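Local coordinates for glutaredoxin family protein (Xanthomonas campestris, PDB 1TTZ) that has no established function but belongs to the glutaredoxin-like branch of the thioredoxin superfamily and may take part in thiol-disulfide redox chemistry, at residues 61-65 with 66-70. Numbering follows the deposited sequence.
Sequences WPFDA and PRLRA
An N-cap opens the C-terminal helix 65-73 of this thioredoxin-like domain, with D64 as the capping residue. D64 OD1 accepts from R67 N at 2.9 Å, and the N-H points at it fairly straight, 158°. The carboxylate reaches that amide because D64 CG sits between its own backbone N and carbonyl carbon (chi1 52°), which folds the side chain back over the first turn. There it crosses the P66 ring at about a right angle, OD1 lying 3.0 Å from P66 CG. R67 is the third residue of the helix, whose amide an N-cap side chain normally receives; P66, within the first turn, has no amide hydrogen that would need a partner. Regular helical bonding starts at once: L68 N donates to D64 O and R69 N to A65 O, each 2.9 Å long.

R67 runs back from the helix along the incoming loop. Its side chain, extended from CG to NE, passes its CD 3.7 Å from F63 CB and brings NH1 to the edge of the F63 ring, near the ring plane. NH1 lies 2.6 Å from P62 O, but the N-H is badly bent, 117°, and the bond is weak. The stronger partner of NH1 is D60 O, at the end of strand 58-60; a water lies between R67 NH1 and W61 O, weakly bonded to both. The guanidinium thus gathers backbone oxygens on both sides of the cis peptide bond between W61 and P62.

On the inner side F63 and L68 both point into the protein, with F63 CE2 4.4 Å from L68 CD2. F63 meets A17 and L68 meets A20 of helix 12-23, while both touch L51. A last strand leading into a C-terminal helix that packs beside the first helix on one face of the sheet is characteristic of the thioredoxin fold; here D64 caps that helix.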
ATOM      1  N   TRP A  61       0.580   2.024  -6.500  1.00  7.62           N
ATOM      2  CA  TRP A  61       0.348   3.452  -6.631  1.00  6.93           C
ATOM      3  C   TRP A  61       0.359   3.749  -8.134  1.00  7.51           C
ATOM      4  O   TRP A  61       1.061   3.082  -8.896  1.00  7.42           O
ATOM      5  CB  TRP A  61       1.471   4.221  -5.938  1.00  7.25           C
ATOM      6  CG  TRP A  61       1.253   5.696  -5.963  1.00  9.36           C
ATOM      7  CD1 TRP A  61       1.828   6.599  -6.806  1.00  7.71           C
ATOM      8  CD2 TRP A  61       0.365   6.435  -5.122  1.00  8.84           C
ATOM      9  NE1 TRP A  61       1.350   7.864  -6.537  1.00 10.55           N
ATOM     10  CE2 TRP A  61       0.450   7.789  -5.505  1.00  9.08           C
ATOM     11  CE3 TRP A  61      -0.499   6.082  -4.076  1.00  8.56           C
ATOM     12  CZ2 TRP A  61      -0.298   8.794  -4.876  1.00  7.95           C
ATOM     13  CZ3 TRP A  61      -1.246   7.082  -3.452  1.00  8.93           C
ATOM     14  CH2 TRP A  61      -1.139   8.418  -3.854  1.00  7.43           C
ATOM     15  N   PRO A  62      -0.412   4.751  -8.586  1.00  7.44           N
ATOM     16  CA  PRO A  62      -1.291   5.628  -7.815  1.00  6.68           C
ATOM     17  C   PRO A  62      -2.694   5.081  -7.566  1.00  6.00           C
ATOM     18  O   PRO A  62      -3.232   4.304  -8.356  1.00  5.30           O
ATOM     19  CB  PRO A  62      -1.346   6.876  -8.678  1.00  7.96           C
ATOM     20  CG  PRO A  62      -1.431   6.280 -10.049  1.00  5.54           C
ATOM     21  CD  PRO A  62      -0.359   5.191  -9.997  1.00  8.49           C
ATOM     22  N   PHE A  63      -3.271   5.503  -6.451  1.00  5.71           N
ATOM     23  CA  PHE A  63      -4.631   5.145  -6.096  1.00  6.20           C
ATOM     24  C   PHE A  63      -5.234   6.187  -5.165  1.00  6.76           C
ATOM     25  O   PHE A  63      -4.618   6.579  -4.175  1.00  6.92           O
ATOM     26  CB  PHE A  63      -4.720   3.749  -5.453  1.00  3.51           C
ATOM     27  CG  PHE A  63      -3.738   3.498  -4.328  1.00  5.02           C
ATOM     28  CD1 PHE A  63      -2.605   2.713  -4.546  1.00  2.58           C
ATOM     29  CD2 PHE A  63      -3.991   3.972  -3.038  1.00  3.56           C
ATOM     30  CE1 PHE A  63      -1.739   2.392  -3.494  1.00  5.68           C
ATOM     31  CE2 PHE A  63      -3.132   3.660  -1.974  1.00  4.74           C
ATOM     32  CZ  PHE A  63      -2.003   2.865  -2.204  1.00  2.38           C
ATOM     33  N   ASP A  64      -6.427   6.660  -5.507  1.00  6.31           N
ATOM     34  CA  ASP A  64      -7.121   7.631  -4.672  1.00  7.64           C
ATOM     35  C   ASP A  64      -8.143   6.880  -3.820  1.00  8.96           C
ATOM     36  O   ASP A  64      -8.282   5.658  -3.949  1.00  8.37           O
ATOM     37  CB  ASP A  64      -7.819   8.691  -5.529  1.00 10.19           C
ATOM     38  CG  ASP A  64      -8.708   8.088  -6.598  1.00 11.51           C
ATOM     39  OD1 ASP A  64      -9.192   6.953  -6.399  1.00 11.08           O
ATOM     40  OD2 ASP A  64      -8.932   8.759  -7.631  1.00 13.30           O
ATOM     41  N   ALA A  65      -8.856   7.603  -2.961  1.00  7.33           N
ATOM     42  CA  ALA A  65      -9.846   6.991  -2.081  1.00  8.21           C
ATOM     43  C   ALA A  65     -10.847   6.087  -2.798  1.00  8.40           C
ATOM     44  O   ALA A  65     -11.089   4.960  -2.366  1.00  9.60           O
ATOM     45  CB  ALA A  65     -10.587   8.067  -1.301  1.00  8.86           C
ATOM     46  N   PRO A  66     -11.453   6.565  -3.899  1.00  8.55           N
ATOM     47  CA  PRO A  66     -12.410   5.687  -4.576  1.00  8.17           C
ATOM     48  C   PRO A  66     -11.820   4.406  -5.181  1.00  9.28           C
ATOM     49  O   PRO A  66     -12.464   3.357  -5.173  1.00  8.72           O
ATOM     50  CB  PRO A  66     -13.045   6.604  -5.627  1.00  8.99           C
ATOM     51  CG  PRO A  66     -12.016   7.659  -5.857  1.00 11.65           C
ATOM     52  CD  PRO A  66     -11.485   7.921  -4.471  1.00  7.70           C
ATOM     53  N   ARG A  67     -10.600   4.484  -5.705  1.00  8.51           N
ATOM     54  CA  ARG A  67      -9.977   3.308  -6.297  1.00  9.40           C
ATOM     55  C   ARG A  67      -9.632   2.316  -5.198  1.00  7.55           C
ATOM     56  O   ARG A  67      -9.806   1.107  -5.347  1.00  5.44           O
ATOM     57  CB  ARG A  67      -8.702   3.690  -7.055  1.00 12.20           C
ATOM     58  CG  ARG A  67      -8.129   2.523  -7.845  1.00 15.50           C
ATOM     59  CD  ARG A  67      -6.758   2.820  -8.442  1.00 16.60           C
ATOM     60  NE  ARG A  67      -6.322   1.687  -9.252  1.00 17.97           N
ATOM     61  CZ  ARG A  67      -5.072   1.242  -9.328  1.00 18.91           C
ATOM     62  NH1 ARG A  67      -4.101   1.831  -8.642  1.00 17.19           N
ATOM     63  NH2 ARG A  67      -4.795   0.186 -10.085  1.00 19.07           N
ATOM     64  N   LEU A  68      -9.140   2.843  -4.086  1.00  6.80           N
ATOM     65  CA  LEU A  68      -8.774   2.007  -2.960  1.00  7.76           C
ATOM     66  C   LEU A  68     -10.007   1.316  -2.383  1.00  7.19           C
ATOM     67  O   LEU A  68     -10.029   0.097  -2.225  1.00  7.74           O
ATOM     68  CB  LEU A  68      -8.078   2.858  -1.894  1.00  6.19           C
ATOM     69  CG  LEU A  68      -7.776   2.183  -0.555  1.00  8.31           C
ATOM     70  CD1 LEU A  68      -7.141   0.833  -0.799  1.00  8.87           C
ATOM     71  CD2 LEU A  68      -6.852   3.081   0.276  1.00  7.86           C
ATOM     72  N   ARG A  69     -11.031   2.101  -2.069  1.00  8.25           N
ATOM     73  CA  ARG A  69     -12.263   1.557  -1.514  1.00  8.85           C
ATOM     74  C   ARG A  69     -12.871   0.519  -2.456  1.00  8.80           C
ATOM     75  O   ARG A  69     -13.385  -0.505  -2.005  1.00 10.88           O
ATOM     76  CB  ARG A  69     -13.253   2.697  -1.223  1.00 10.18           C
ATOM     77  CG  ARG A  69     -14.683   2.264  -0.886  1.00 13.03           C
ATOM     78  CD  ARG A  69     -14.743   1.080   0.076  1.00 14.93           C
ATOM     79  NE  ARG A  69     -14.068   1.338   1.339  1.00 18.66           N
ATOM     80  CZ  ARG A  69     -13.796   0.402   2.243  1.00 19.49           C
ATOM     81  NH1 ARG A  69     -14.142  -0.864   2.026  1.00 19.19           N
ATOM     82  NH2 ARG A  69     -13.166   0.730   3.364  1.00 19.91           N
ATOM     83  N   ALA A  70     -12.797   0.768  -3.759  1.00  6.27           N
ATOM     84  CA  ALA A  70     -13.338  -0.176  -4.735  1.00  7.43           C
ATOM     85  C   ALA A  70     -12.497  -1.457  -4.763  1.00  7.12           C
ATOM     86  O   ALA A  70     -13.029  -2.562  -4.852  1.00  6.75           O
ATOM     87  CB  ALA A  70     -13.375   0.461  -6.131  1.00  5.41           C
TER
HETATM   88  O   HOH W   1      -1.474   1.589 -10.555  1.00 19.00           O